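Local coordinates for protein endoglucanase (Clostridium thermocellum, PDB 2E4T) that probably hydrolyses internal beta-1,4-glucosidic bonds of cellulose and xyloglucan, as the family 44 catalytic module of a larger multidomain cellulase, at residues A[8-13]-A[459-464]; A[429-434]-A[452-457]; A[448-453]-A[502-507]; A[474-479]-A[510-515]. One frame throughout, in Å; residues are numbered along the deposited sequence.

Contact 1 (A[8-13]-A[459-464]); sequences KVVDIR and TTFNFS
Strands 8-13 and 459-464 form the parallel pair of the beta-sandwich domain that stands beside the TIM-like barrel, with Val10 set against Phe461 and Ile12 against Phe463. Five backbone bonds join them, alternating in direction as parallel pairing requires; among them Val10 N donates to Thr460 O (2.8 Å) and Asn462 N to Val10 O (2.9 Å). On the buried face, Val10 lies alongside Phe461 and brings CB to 3.7 Å from its CD1. Ile12 bridges both rings. Its chi1 of -52° sets CG1 3.8 Å from Phe461 CD1 and also near Phe463 CZ, while CG2 sits 3.6 Å from Phe463 CE1. Ile12 CB rests over one face of the Phe463 ring, 4.0 Å from the centroid and 19° off the normal, a CH-pi contact displaced toward the rim. The opposite face mixes Val9 with Asp11, Arg13, Thr460, Asn462 and Ser464; Val9 CG1 packs 3.4 Å from Asn462 ND2, and Asn462 OD1 is bonded to Thr501. The chemistry is thus two-sided: Val10, Ile12, Phe461 and Phe463 give a hydrocarbon and aromatic inner surface, the other face is mostly polar, and a backbone ladder fastens the N-terminal strand to one made some 450 residues later.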
loop_
_atom_site.group_PDB
_atom_site.type_symbol
_atom_site.label_atom_id
_atom_site.label_comp_id
_atom_site.label_asym_id
_atom_site.label_seq_id
_atom_site.Cartn_x
_atom_site.Cartn_y
_atom_site.Cartn_z
ATOM N N LYS A 8 3.218 -19.170 29.687
ATOM C CA LYS A 8 4.102 -18.851 28.561
ATOM C C LYS A 8 4.783 -17.544 28.880
ATOM O O LYS A 8 4.102 -16.552 29.144
ATOM C CB LYS A 8 3.253 -18.752 27.290
ATOM C CG LYS A 8 4.033 -18.366 26.032
ATOM C CD LYS A 8 5.167 -19.335 25.708
ATOM C CE LYS A 8 5.857 -18.944 24.425
ATOM N NZ LYS A 8 7.048 -19.752 24.123
ATOM N N VAL A 9 6.112 -17.566 28.800
ATOM C CA VAL A 9 6.971 -16.425 29.203
ATOM C C VAL A 9 7.924 -16.062 28.069
ATOM O O VAL A 9 8.601 -16.921 27.508
ATOM C CB VAL A 9 7.801 -16.778 30.448
ATOM C CG1 VAL A 9 8.633 -15.601 30.816
ATOM C CG2 VAL A 9 6.873 -17.093 31.626
ATOM N N VAL A 10 7.930 -14.792 27.688
ATOM C CA VAL A 10 8.669 -14.294 26.540
ATOM C C VAL A 10 9.482 -13.085 26.974
ATOM O O VAL A 10 8.950 -12.228 27.668
ATOM C CB VAL A 10 7.679 -13.910 25.418
ATOM C CG1 VAL A 10 8.391 -13.218 24.244
ATOM C CG2 VAL A 10 6.903 -15.149 24.980
ATOM N N ASP A 11 10.755 -13.043 26.554
ATOM C CA ASP A 11 11.594 -11.906 26.857
ATOM C C ASP A 11 11.583 -10.911 25.685
ATOM O O ASP A 11 11.728 -11.318 24.523
ATOM C CB ASP A 11 13.026 -12.357 27.060
ATOM C CG ASP A 11 13.177 -13.259 28.273
ATOM O OD1 ASP A 11 12.447 -13.066 29.257
ATOM O OD2 ASP A 11 13.995 -14.182 28.260
ATOM N N ILE A 12 11.427 -9.627 26.002
ATOM C CA ILE A 12 11.484 -8.550 25.022
ATOM C C ILE A 12 12.672 -7.655 25.436
ATOM O O ILE A 12 12.717 -7.166 26.565
ATOM C CB ILE A 12 10.204 -7.721 24.982
ATOM C CG1 ILE A 12 8.894 -8.522 24.808
ATOM C CG2 ILE A 12 10.341 -6.601 23.935
ATOM C CD1 ILE A 12 8.756 -9.205 23.499
ATOM N N ARG A 13 13.612 -7.444 24.500
ATOM C CA ARG A 13 14.805 -6.660 24.794
ATOM C C ARG A 13 14.844 -5.484 23.813
ATOM O O ARG A 13 14.867 -5.695 22.597
ATOM C CB ARG A 13 16.057 -7.506 24.624
ATOM C CG ARG A 13 16.013 -8.720 25.569
ATOM C CD ARG A 13 17.283 -9.543 25.560
ATOM N NE ARG A 13 18.515 -8.749 25.527
ATOM C CZ ARG A 13 19.148 -8.245 26.592
ATOM N NH1 ARG A 13 18.679 -8.415 27.831
ATOM N NH2 ARG A 13 20.267 -7.549 26.410
ATOM N N THR A 459 0.068 -14.402 27.735
ATOM C CA THR A 459 1.522 -14.502 27.625
ATOM C C THR A 459 2.136 -13.459 28.560
ATOM O O THR A 459 1.705 -12.289 28.584
ATOM C CB THR A 459 1.990 -14.251 26.178
ATOM O OG1 THR A 459 1.369 -15.226 25.354
ATOM C CG2 THR A 459 3.510 -14.346 26.051
ATOM N N THR A 460 3.148 -13.893 29.335
ATOM C CA THR A 460 3.874 -12.989 30.219
ATOM C C THR A 460 5.124 -12.493 29.496
ATOM O O THR A 460 5.946 -13.308 29.086
ATOM C CB THR A 460 4.247 -13.739 31.526
ATOM O OG1 THR A 460 3.029 -14.100 32.187
ATOM C CG2 THR A 460 5.135 -12.861 32.400
ATOM N N PHE A 461 5.265 -11.172 29.415
ATOM C CA PHE A 461 6.420 -10.583 28.768
ATOM C C PHE A 461 7.313 -9.911 29.791
ATOM O O PHE A 461 6.901 -9.070 30.563
ATOM C CB PHE A 461 5.929 -9.516 27.740
ATOM C CG PHE A 461 5.192 -10.111 26.594
ATOM C CD1 PHE A 461 5.870 -10.681 25.527
ATOM C CD2 PHE A 461 3.786 -10.136 26.585
ATOM C CE1 PHE A 461 5.173 -11.233 24.451
ATOM C CE2 PHE A 461 3.075 -10.660 25.519
ATOM C CZ PHE A 461 3.766 -11.212 24.440
ATOM N N ASN A 462 8.581 -10.348 29.791
ATOM C CA ASN A 462 9.608 -9.696 30.629
ATOM C C ASN A 462 10.393 -8.722 29.763
ATOM O O ASN A 462 11.119 -9.167 28.855
ATOM C CB ASN A 462 10.557 -10.753 31.204
ATOM C CG ASN A 462 9.865 -11.651 32.206
ATOM O OD1 ASN A 462 8.986 -11.207 32.947
ATOM N ND2 ASN A 462 10.182 -12.944 32.166
ATOM N N PHE A 463 10.210 -7.433 30.008
ATOM C CA PHE A 463 10.885 -6.383 29.262
ATOM C C PHE A 463 12.176 -5.957 29.915
ATOM O O PHE A 463 12.223 -5.744 31.136
ATOM C CB PHE A 463 9.996 -5.140 29.173
ATOM C CG PHE A 463 8.903 -5.217 28.137
ATOM C CD1 PHE A 463 9.107 -4.618 26.899
ATOM C CD2 PHE A 463 7.723 -5.914 28.349
ATOM C CE1 PHE A 463 8.126 -4.638 25.906
ATOM C CE2 PHE A 463 6.724 -5.903 27.345
ATOM C CZ PHE A 463 6.960 -5.254 26.145
ATOM N N SER A 464 13.214 -5.771 29.088
ATOM C CA SER A 464 14.478 -5.179 29.523
ATOM C C SER A 464 14.833 -4.121 28.484
ATOM O O SER A 464 14.909 -4.454 27.278
ATOM C CB SER A 464 15.568 -6.259 29.555
ATOM O OG SER A 464 15.278 -7.290 30.451
#

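Contact 2 (A[429-434]-A[452-457]); sequences IEVSSA and NKNYDQ
Lys453 reaches back to the turn at 429-431 and brings its ammonium to two successive carbonyls: NZ donates to Ile429 O at 2.9 Å, from 26° out of that carbonyl's plane, and more weakly to Glu430 O at 3.0 Å. The bend at chi3 (-83°) swings CE toward the turn, where it lies 3.1 Å from Glu430 O. Lys453 is modelled in two conformers, and the ammonium geometry holds for the one described. Its backbone joins in as well, for Lys453 N donates to Val431 O at 2.8 Å. The ammonium is thus gripped by two carbonyl oxygens of the turn, with a further weak bond to Gln312 OE1. Just before the lysine, Asn452 closes an Asx turn: its OD1 accepts from Asn454 N at 3.2 Å, the donor standing well above the amide carbonyl plane, and the same oxygen is bonded to Thr459 OG1. Beyond the polar atoms, Val431 and Asn454 run side by side, with Val431 CG2 at 3.6 Å from Asn454 CB. Ser432 and Asn452 form an antiparallel non-hydrogen-bonded pair where strands 432-439 and 442-452 meet. The contact lies at the seam between domains: Val431 packs on Lys8 and Val10 of strand 8-22, Ser433 OG is bonded to Asp376 of helix 368-384, and Tyr455 leans on helix 304-312.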
loop_
_atom_site.group_PDB
_atom_site.type_symbol
_atom_site.label_atom_id
_atom_site.label_comp_id
_atom_site.label_asym_id
_atom_site.label_seq_id
_atom_site.Cartn_x
_atom_site.Cartn_y
_atom_site.Cartn_z
ATOM N N ILE A 429 9.084 -15.399 18.224
ATOM C CA ILE A 429 8.471 -14.723 17.098
ATOM C C ILE A 429 7.206 -15.386 16.610
ATOM O O ILE A 429 6.524 -14.799 15.740
ATOM C CB ILE A 429 9.481 -14.569 15.912
ATOM C CG1 ILE A 429 9.816 -15.913 15.274
ATOM C CG2 ILE A 429 10.701 -13.775 16.328
ATOM C CD1 ILE A 429 10.789 -15.837 14.089
ATOM N N GLU A 430 6.897 -16.590 17.101
ATOM C CA GLU A 430 5.664 -17.276 16.742
ATOM C C GLU A 430 4.495 -16.810 17.623
ATOM O O GLU A 430 3.421 -16.491 17.132
ATOM C CB GLU A 430 5.868 -18.776 16.871
ATOM C CG GLU A 430 4.666 -19.544 16.409
ATOM C CD GLU A 430 4.801 -21.019 16.662
ATOM O OE1 GLU A 430 5.384 -21.424 17.707
ATOM O OE2 GLU A 430 4.342 -21.798 15.805
ATOM N N VAL A 431 4.724 -16.692 18.942
ATOM C CA VAL A 431 3.650 -16.321 19.827
ATOM C C VAL A 431 3.473 -14.824 19.940
ATOM O O VAL A 431 2.432 -14.377 20.452
ATOM C CB VAL A 431 3.847 -16.944 21.254
ATOM C CG1 VAL A 431 4.854 -16.140 22.060
ATOM C CG2 VAL A 431 2.554 -17.053 21.980
ATOM N N SER A 432 4.456 -14.038 19.499
ATOM C CA SER A 432 4.413 -12.604 19.712
ATOM C C SER A 432 5.075 -11.853 18.617
ATOM O O SER A 432 5.872 -12.402 17.853
ATOM C CB SER A 432 5.066 -12.249 21.064
ATOM O OG SER A 432 6.486 -12.430 21.037
ATOM N N SER A 433 4.757 -10.554 18.573
ATOM C CA SER A 433 5.559 -9.574 17.840
ATOM C C SER A 433 5.682 -8.337 18.725
ATOM O O SER A 433 4.780 -8.037 19.524
ATOM C CB SER A 433 4.923 -9.154 16.525
ATOM O OG SER A 433 4.709 -10.292 15.709
ATOM N N ALA A 434 6.776 -7.586 18.513
ATOM C CA ALA A 434 6.946 -6.354 19.240
ATOM C C ALA A 434 7.743 -5.402 18.371
ATOM O O ALA A 434 8.751 -5.783 17.778
ATOM C CB ALA A 434 7.647 -6.586 20.615
ATOM N N ASN A 452 0.101 -10.143 21.198
ATOM C CA ASN A 452 0.052 -11.511 21.715
ATOM C C ASN A 452 -0.772 -12.360 20.768
ATOM O O ASN A 452 -2.013 -12.197 20.703
ATOM C CB ASN A 452 -0.517 -11.557 23.113
ATOM C CG ASN A 452 -0.386 -12.946 23.704
ATOM O OD1 ASN A 452 0.430 -13.739 23.232
ATOM N ND2 ASN A 452 -1.157 -13.232 24.763
ATOM N N LYS A 453 -0.085 -13.231 20.017
ATOM C CA LYS A 453 -0.708 -14.135 19.060
ATOM C C LYS A 453 -1.165 -15.453 19.709
ATOM O O LYS A 453 -1.738 -16.296 19.034
ATOM C CB LYS A 453 0.227 -14.408 17.892
ATOM C CG LYS A 453 0.566 -13.175 17.100
ATOM C CD LYS A 453 1.490 -13.488 15.912
ATOM C CE LYS A 453 2.951 -13.562 16.242
ATOM N NZ LYS A 453 3.786 -14.224 15.151
ATOM N N ASN A 454 -0.897 -15.630 21.017
ATOM C CA ASN A 454 -1.336 -16.836 21.687
ATOM C C ASN A 454 -2.866 -16.901 21.596
ATOM O O ASN A 454 -3.551 -15.944 21.997
ATOM C CB ASN A 454 -0.850 -16.752 23.164
ATOM C CG ASN A 454 -0.771 -18.044 23.848
ATOM O OD1 ASN A 454 -1.549 -18.963 23.540
ATOM N ND2 ASN A 454 0.104 -18.090 24.892
ATOM N N TYR A 455 -3.388 -18.024 21.098
ATOM C CA TYR A 455 -4.818 -18.076 20.800
ATOM C C TYR A 455 -5.649 -18.238 22.019
ATOM O O TYR A 455 -6.791 -17.696 22.087
ATOM C CB TYR A 455 -5.126 -19.183 19.761
ATOM C CG TYR A 455 -6.293 -18.823 18.848
ATOM C CD1 TYR A 455 -6.036 -18.210 17.586
ATOM C CD2 TYR A 455 -7.661 -18.959 19.246
ATOM C CE1 TYR A 455 -7.055 -17.826 16.773
ATOM C CE2 TYR A 455 -8.699 -18.570 18.374
ATOM C CZ TYR A 455 -8.372 -17.993 17.154
ATOM O OH TYR A 455 -9.380 -17.527 16.328
ATOM N N ASP A 456 -5.129 -19.010 22.962
ATOM C CA ASP A 456 -6.046 -19.378 24.066
ATOM C C ASP A 456 -5.353 -19.398 25.414
ATOM O O ASP A 456 -5.853 -20.062 26.309
ATOM C CB ASP A 456 -6.706 -20.720 23.827
ATOM C CG ASP A 456 -5.725 -21.678 23.352
ATOM O OD1 ASP A 456 -4.612 -21.604 23.926
ATOM O OD2 ASP A 456 -5.985 -22.381 22.348
ATOM N N GLN A 457 -4.302 -18.610 25.606
ATOM C CA GLN A 457 -3.679 -18.411 26.904
ATOM C C GLN A 457 -3.060 -17.039 26.931
ATOM O O GLN A 457 -2.611 -16.520 25.873
ATOM C CB GLN A 457 -2.564 -19.470 27.134
ATOM C CG GLN A 457 -3.016 -20.905 27.363
ATOM C CD GLN A 457 -4.088 -21.097 28.466
ATOM O OE1 GLN A 457 -4.987 -21.942 28.338
ATOM N NE2 GLN A 457 -3.997 -20.335 29.533
#

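Contact 3 (A[448-453]-A[502-507])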
loop_
_atom_site.group_PDB
_atom_site.type_symbol
_atom_site.label_atom_id
_atom_site.label_comp_id
_atom_site.label_asym_id
_atom_site.label_seq_id
_atom_site.Cartn_x
_atom_site.Cartn_y
_atom_site.Cartn_z
ATOM N N ILE A 448 5.823 1.207 22.226
ATOM C CA ILE A 448 5.976 -0.197 21.961
ATOM C C ILE A 448 4.631 -0.758 21.505
ATOM O O ILE A 448 3.627 -0.634 22.229
ATOM C CB ILE A 448 6.442 -1.001 23.215
ATOM C CG1 ILE A 448 7.742 -0.412 23.774
ATOM C CG2 ILE A 448 6.587 -2.463 22.873
ATOM C CD1 ILE A 448 8.058 -0.916 25.185
ATOM N N ILE A 449 4.598 -1.389 20.332
ATOM C CA ILE A 449 3.430 -2.189 19.923
ATOM C C ILE A 449 3.753 -3.618 20.280
ATOM O O ILE A 449 4.804 -4.168 19.902
ATOM C CB ILE A 449 3.221 -2.112 18.354
ATOM C CG1 ILE A 449 2.907 -0.703 17.882
ATOM C CG2 ILE A 449 2.160 -3.078 17.950
ATOM C CD1 ILE A 449 1.666 -0.187 18.438
ATOM N N LEU A 450 2.869 -4.228 21.083
ATOM C CA LEU A 450 3.083 -5.557 21.632
ATOM C C LEU A 450 1.874 -6.422 21.253
ATOM O O LEU A 450 0.741 -6.081 21.631
ATOM C CB LEU A 450 3.213 -5.471 23.168
ATOM C CG LEU A 450 3.357 -6.811 23.871
ATOM C CD1 LEU A 450 4.640 -7.544 23.493
ATOM C CD2 LEU A 450 3.326 -6.536 25.391
ATOM N N LEU A 451 2.130 -7.464 20.469
ATOM C CA LEU A 451 1.041 -8.310 19.932
ATOM C C LEU A 451 1.183 -9.697 20.533
ATOM O O LEU A 451 2.213 -10.367 20.372
ATOM C CB LEU A 451 1.139 -8.384 18.392
ATOM C CG LEU A 451 1.200 -7.021 17.708
ATOM C CD1 LEU A 451 1.287 -7.175 16.179
ATOM C CD2 LEU A 451 -0.003 -6.166 18.050
ATOM N N ASN A 452 0.101 -10.143 21.198
ATOM C CA ASN A 452 0.052 -11.511 21.715
ATOM C C ASN A 452 -0.772 -12.360 20.768
ATOM O O ASN A 452 -2.013 -12.197 20.703
ATOM C CB ASN A 452 -0.517 -11.557 23.113
ATOM C CG ASN A 452 -0.386 -12.946 23.704
ATOM O OD1 ASN A 452 0.430 -13.739 23.232
ATOM N ND2 ASN A 452 -1.157 -13.232 24.763
ATOM N N LYS A 453 -0.085 -13.231 20.017
ATOM C CA LYS A 453 -0.708 -14.135 19.060
ATOM C C LYS A 453 -1.165 -15.453 19.709
ATOM O O LYS A 453 -1.738 -16.296 19.034
ATOM C CB LYS A 453 0.227 -14.408 17.892
ATOM C CG LYS A 453 0.566 -13.175 17.100
ATOM C CD LYS A 453 1.490 -13.488 15.912
ATOM C CE LYS A 453 2.951 -13.562 16.242
ATOM N NZ LYS A 453 3.786 -14.224 15.151
ATOM N N TYR A 502 4.882 -7.762 32.151
ATOM C CA TYR A 502 3.551 -7.390 31.776
ATOM C C TYR A 502 2.907 -8.602 31.107
ATOM O O TYR A 502 3.394 -9.096 30.089
ATOM C CB TYR A 502 3.595 -6.212 30.795
ATOM C CG TYR A 502 2.229 -5.616 30.477
ATOM C CD1 TYR A 502 1.404 -5.123 31.501
ATOM C CD2 TYR A 502 1.787 -5.477 29.164
ATOM C CE1 TYR A 502 0.191 -4.519 31.233
ATOM C CE2 TYR A 502 0.579 -4.859 28.893
ATOM C CZ TYR A 502 -0.236 -4.413 29.906
ATOM O OH TYR A 502 -1.441 -3.811 29.606
ATOM N N THR A 503 1.838 -9.119 31.712
ATOM C CA THR A 503 1.109 -10.246 31.167
ATOM C C THR A 503 -0.108 -9.727 30.412
ATOM O O THR A 503 -0.878 -8.901 30.918
ATOM C CB THR A 503 0.677 -11.196 32.294
ATOM O OG1 THR A 503 1.879 -11.721 32.889
ATOM C CG2 THR A 503 -0.207 -12.317 31.754
ATOM N N VAL A 504 -0.246 -10.241 29.179
ATOM C CA VAL A 504 -1.238 -9.790 28.248
ATOM C C VAL A 504 -2.182 -10.983 27.956
ATOM O O VAL A 504 -1.705 -12.098 27.713
ATOM C CB VAL A 504 -0.497 -9.369 26.871
ATOM C CG1 VAL A 504 -1.470 -8.905 25.804
ATOM C CG2 VAL A 504 0.538 -8.269 27.133
ATOM N N PRO A 505 -3.509 -10.768 27.965
ATOM C CA PRO A 505 -4.417 -11.867 27.584
ATOM C C PRO A 505 -4.172 -12.363 26.158
ATOM O O PRO A 505 -3.537 -11.698 25.318
ATOM C CB PRO A 505 -5.806 -11.248 27.707
ATOM C CG PRO A 505 -5.592 -10.096 28.694
ATOM C CD PRO A 505 -4.250 -9.561 28.341
ATOM N N ALA A 506 -4.686 -13.566 25.889
ATOM C CA ALA A 506 -4.689 -14.129 24.564
ATOM C C ALA A 506 -5.242 -13.079 23.564
ATOM O O ALA A 506 -6.143 -12.299 23.870
ATOM C CB ALA A 506 -5.597 -15.353 24.529
ATOM N N LEU A 507 -4.690 -13.137 22.334
ATOM C CA LEU A 507 -5.213 -12.394 21.184
ATOM C C LEU A 507 -5.542 -10.935 21.563
ATOM O O LEU A 507 -6.661 -10.454 21.455
ATOM C CB LEU A 507 -6.444 -13.067 20.568
ATOM C CG LEU A 507 -6.148 -14.493 20.052
ATOM C CD1 LEU A 507 -7.454 -15.101 19.473
ATOM C CD2 LEU A 507 -5.005 -14.545 19.043
#
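The Tyr502 ring presents its edge to Leu450, whose CD2 lies near the ring plane at 4.2 Å from Tyr502 CD2, in the interior of a beta sandwich. The second flat group, the amide of Asn452, lies at the end of the strands and hands its N-H to the backbone: ND2 donates to Pro505 O at 2.9 Å, with an N-H...O angle of 156°. The acceptor is a little out of the amide plane, whereas the donor stands above the carbonyl plane of Pro505, 61° out of it. Strands 448-452 and 502-504 are not hydrogen-bonded neighbours but pass each other across the sandwich, their segment axes inclined by 50°. Leu450 and Val504 slide past each other in opposite directions, and Leu450 CD2 reaches Val504 CG2 at 3.7 Å; Phe461 and Phe463 of strand 459-466 pack against the same leucine. Val504 is set with CG1 anti to the backbone N, and that methyl faces Asn452 CB at 3.9 Å. Pro505 O thus accepts from an amide nitrogen whose oxygen is already engaged. Past the proline the chain turns toward the barrel, where Leu507 touches helix 368-384. Leu507 CA approaches Asn452 O at 3.2 Å as a CA-H...O contact, and Leu507 CD2 lies 3.7 Å from Lys453 O.

Contact 4 (A[474-479]-A[510-515])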
loop_
_atom_site.group_PDB
_atom_site.type_symbol
_atom_site.label_atom_id
_atom_site.label_comp_id
_atom_site.label_asym_id
_atom_site.label_seq_id
_atom_site.Cartn_x
_atom_site.Cartn_y
_atom_site.Cartn_z
ATOM N N GLY A 474 4.336 3.318 32.082
ATOM C CA GLY A 474 3.966 2.932 30.726
ATOM C C GLY A 474 2.435 2.982 30.616
ATOM O O GLY A 474 1.731 2.092 31.136
ATOM N N ASN A 475 1.912 3.998 29.944
ATOM C CA ASN A 475 0.480 4.015 29.663
ATOM C C ASN A 475 0.195 3.027 28.543
ATOM O O ASN A 475 1.065 2.751 27.716
ATOM C CB ASN A 475 0.028 5.422 29.391
ATOM C CG ASN A 475 -0.053 6.244 30.668
ATOM O OD1 ASN A 475 0.786 7.157 30.869
ATOM N ND2 ASN A 475 -0.947 5.897 31.558
ATOM N N VAL A 476 -1.023 2.462 28.547
ATOM C CA VAL A 476 -1.339 1.372 27.656
ATOM C C VAL A 476 -2.682 1.582 27.016
ATOM O O VAL A 476 -3.667 1.912 27.698
ATOM C CB VAL A 476 -1.381 0.017 28.425
ATOM C CG1 VAL A 476 -1.683 -1.137 27.442
ATOM C CG2 VAL A 476 -0.046 -0.256 29.150
ATOM N N TRP A 477 -2.752 1.351 25.686
ATOM C CA TRP A 477 -3.994 1.311 24.934
ATOM C C TRP A 477 -4.068 -0.024 24.200
ATOM O O TRP A 477 -3.034 -0.528 23.746
ATOM C CB TRP A 477 -4.053 2.485 23.926
ATOM C CG TRP A 477 -4.220 3.812 24.586
ATOM C CD1 TRP A 477 -5.421 4.511 24.658
ATOM C CD2 TRP A 477 -3.256 4.631 25.221
ATOM N NE1 TRP A 477 -5.237 5.691 25.279
ATOM C CE2 TRP A 477 -3.931 5.794 25.658
ATOM C CE3 TRP A 477 -1.887 4.517 25.456
ATOM C CZ2 TRP A 477 -3.282 6.844 26.329
ATOM C CZ3 TRP A 477 -1.221 5.546 26.103
ATOM C CH2 TRP A 477 -1.931 6.671 26.540
ATOM N N ALA A 478 -5.258 -0.626 24.115
ATOM C CA ALA A 478 -5.308 -1.971 23.526
ATOM C C ALA A 478 -6.668 -2.237 22.904
ATOM O O ALA A 478 -7.678 -1.621 23.248
ATOM C CB ALA A 478 -5.012 -3.046 24.583
ATOM N N PHE A 479 -6.659 -3.219 21.983
ATOM C CA PHE A 479 -7.897 -3.844 21.523
ATOM C C PHE A 479 -7.751 -5.367 21.632
ATOM O O PHE A 479 -6.661 -5.928 21.792
ATOM C CB PHE A 479 -8.311 -3.403 20.099
ATOM C CG PHE A 479 -7.355 -3.805 18.989
ATOM C CD1 PHE A 479 -7.409 -5.072 18.415
ATOM C CD2 PHE A 479 -6.419 -2.891 18.483
ATOM C CE1 PHE A 479 -6.591 -5.408 17.359
ATOM C CE2 PHE A 479 -5.608 -3.227 17.413
ATOM C CZ PHE A 479 -5.699 -4.486 16.823
ATOM N N CYS A 510 -1.530 -4.309 21.948
ATOM C CA CYS A 510 -1.337 -3.190 22.826
ATOM C C CYS A 510 -0.326 -2.186 22.262
ATOM O O CYS A 510 0.573 -2.538 21.502
ATOM C CB CYS A 510 -0.573 -3.706 24.146
ATOM S SG CYS A 510 -1.353 -5.040 25.037
ATOM N N HIS A 511 -0.525 -0.939 22.700
ATOM C CA HIS A 511 0.445 0.147 22.443
ATOM C C HIS A 511 0.790 0.700 23.830
ATOM O O HIS A 511 -0.075 1.218 24.537
ATOM C CB HIS A 511 -0.215 1.219 21.566
ATOM C CG HIS A 511 0.734 2.269 21.074
ATOM N ND1 HIS A 511 0.512 2.921 19.885
ATOM C CD2 HIS A 511 1.853 2.871 21.610
ATOM C CE1 HIS A 511 1.455 3.854 19.725
ATOM N NE2 HIS A 511 2.295 3.853 20.740
ATOM N N ILE A 512 2.080 0.547 24.180
ATOM C CA ILE A 512 2.596 1.000 25.473
ATOM C C ILE A 512 3.407 2.282 25.192
ATOM O O ILE A 512 4.191 2.323 24.243
ATOM C CB ILE A 512 3.519 -0.061 26.084
ATOM C CG1 ILE A 512 2.781 -1.393 26.244
ATOM C CG2 ILE A 512 4.114 0.436 27.408
ATOM C CD1 ILE A 512 3.706 -2.559 26.630
ATOM N N VAL A 513 3.212 3.317 26.034
ATOM C CA VAL A 513 3.945 4.568 25.884
ATOM C C VAL A 513 4.658 4.817 27.211
ATOM O O VAL A 513 4.031 5.123 28.229
ATOM C CB VAL A 513 3.022 5.738 25.550
ATOM C CG1 VAL A 513 3.870 7.008 25.303
ATOM C CG2 VAL A 513 2.126 5.421 24.324
ATOM N N LEU A 514 5.986 4.605 27.191
ATOM C CA LEU A 514 6.826 4.769 28.367
ATOM C C LEU A 514 7.380 6.154 28.437
ATOM O O LEU A 514 7.848 6.716 27.453
ATOM C CB LEU A 514 7.952 3.773 28.332
ATOM C CG LEU A 514 7.557 2.320 28.528
ATOM C CD1 LEU A 514 8.545 1.405 27.928
ATOM C CD2 LEU A 514 7.415 2.034 30.061
ATOM N N GLU A 515 7.369 6.707 29.657
ATOM C CA GLU A 515 7.973 8.014 29.908
ATOM C C GLU A 515 8.638 8.003 31.296
ATOM O O GLU A 515 8.337 7.167 32.108
ATOM C CB GLU A 515 6.966 9.135 29.791
ATOM C CG GLU A 515 5.842 9.085 30.703
ATOM C CD GLU A 515 4.714 10.050 30.350
ATOM O OE1 GLU A 515 4.122 9.975 29.235
ATOM O OE2 GLU A 515 4.382 10.864 31.252
#
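Trp477 carries CG anti to its carbonyl carbon (chi1 -70°), and Val513 holds CG1 anti to its backbone N (chi1 -176°), which leaves CG2 as the methyl that meets the indole. The two side chains cross at a slant, Trp477 CZ3 touching Val513 CG2 at 3.8 Å. At the indole edge, close to its plane, His511 O lies 3.9 Å from Trp477 CE3. The strands beneath are antiparallel, and two hydrogen-bonded pairs tie them together. In one, His511 N donates to Trp477 O at 2.7 Å and Trp477 N returns a bond to His511 O; in the other, Val513 N donates to Asn475 O at 2.8 Å, answered by Asn475 N to Val513 O. Between and beyond these lie non-hydrogen-bonded pairs whose side chains, glycine apart, enter the sandwich. Val476 CG2 faces Ile512 CG1 at 4.2 Å, and Leu514 CD2 settles 3.6 Å from Gly474 CA, where no side chain intervenes. The pairing thus separates two surroundings. Val476, Cys510 and Leu514 pack on Tyr502, Val504 and Phe500 respectively, of strand 499-504 across the core, while on the other face Trp477 and His511 meet the Tyr410 ring and His511 ND1 is bonded to Leu406 O of helix 398-408. Strand 486-492 pairs with the outer side of 474-480, and strand 442-452 with the far side of 508-514.

How the contacts relate
All four contacts reach one sheet of nine strands that folds over into the sandwich. Contacts 2 and 3 share Asn452 and Lys453, their centres about 7 Å apart. Thr459 OG1 of contact 1 meets Asn452 OD1 at 2.8 Å, a probable hydrogen bond that ties the parallel pair to both. Contact 3 passes to contact 4 through Ile448 O and Ile512 N, 2.8 Å apart, and Tyr502 OH packs 3.4 Å from Val476 CG1 across the core. Contacts 2 and 4, with centres about 17 Å apart, do not touch. The zinc and calcium sites lie away from all four: they are packing within the sandwich domain, and contacts 2 and 3 also reach the barrel helices.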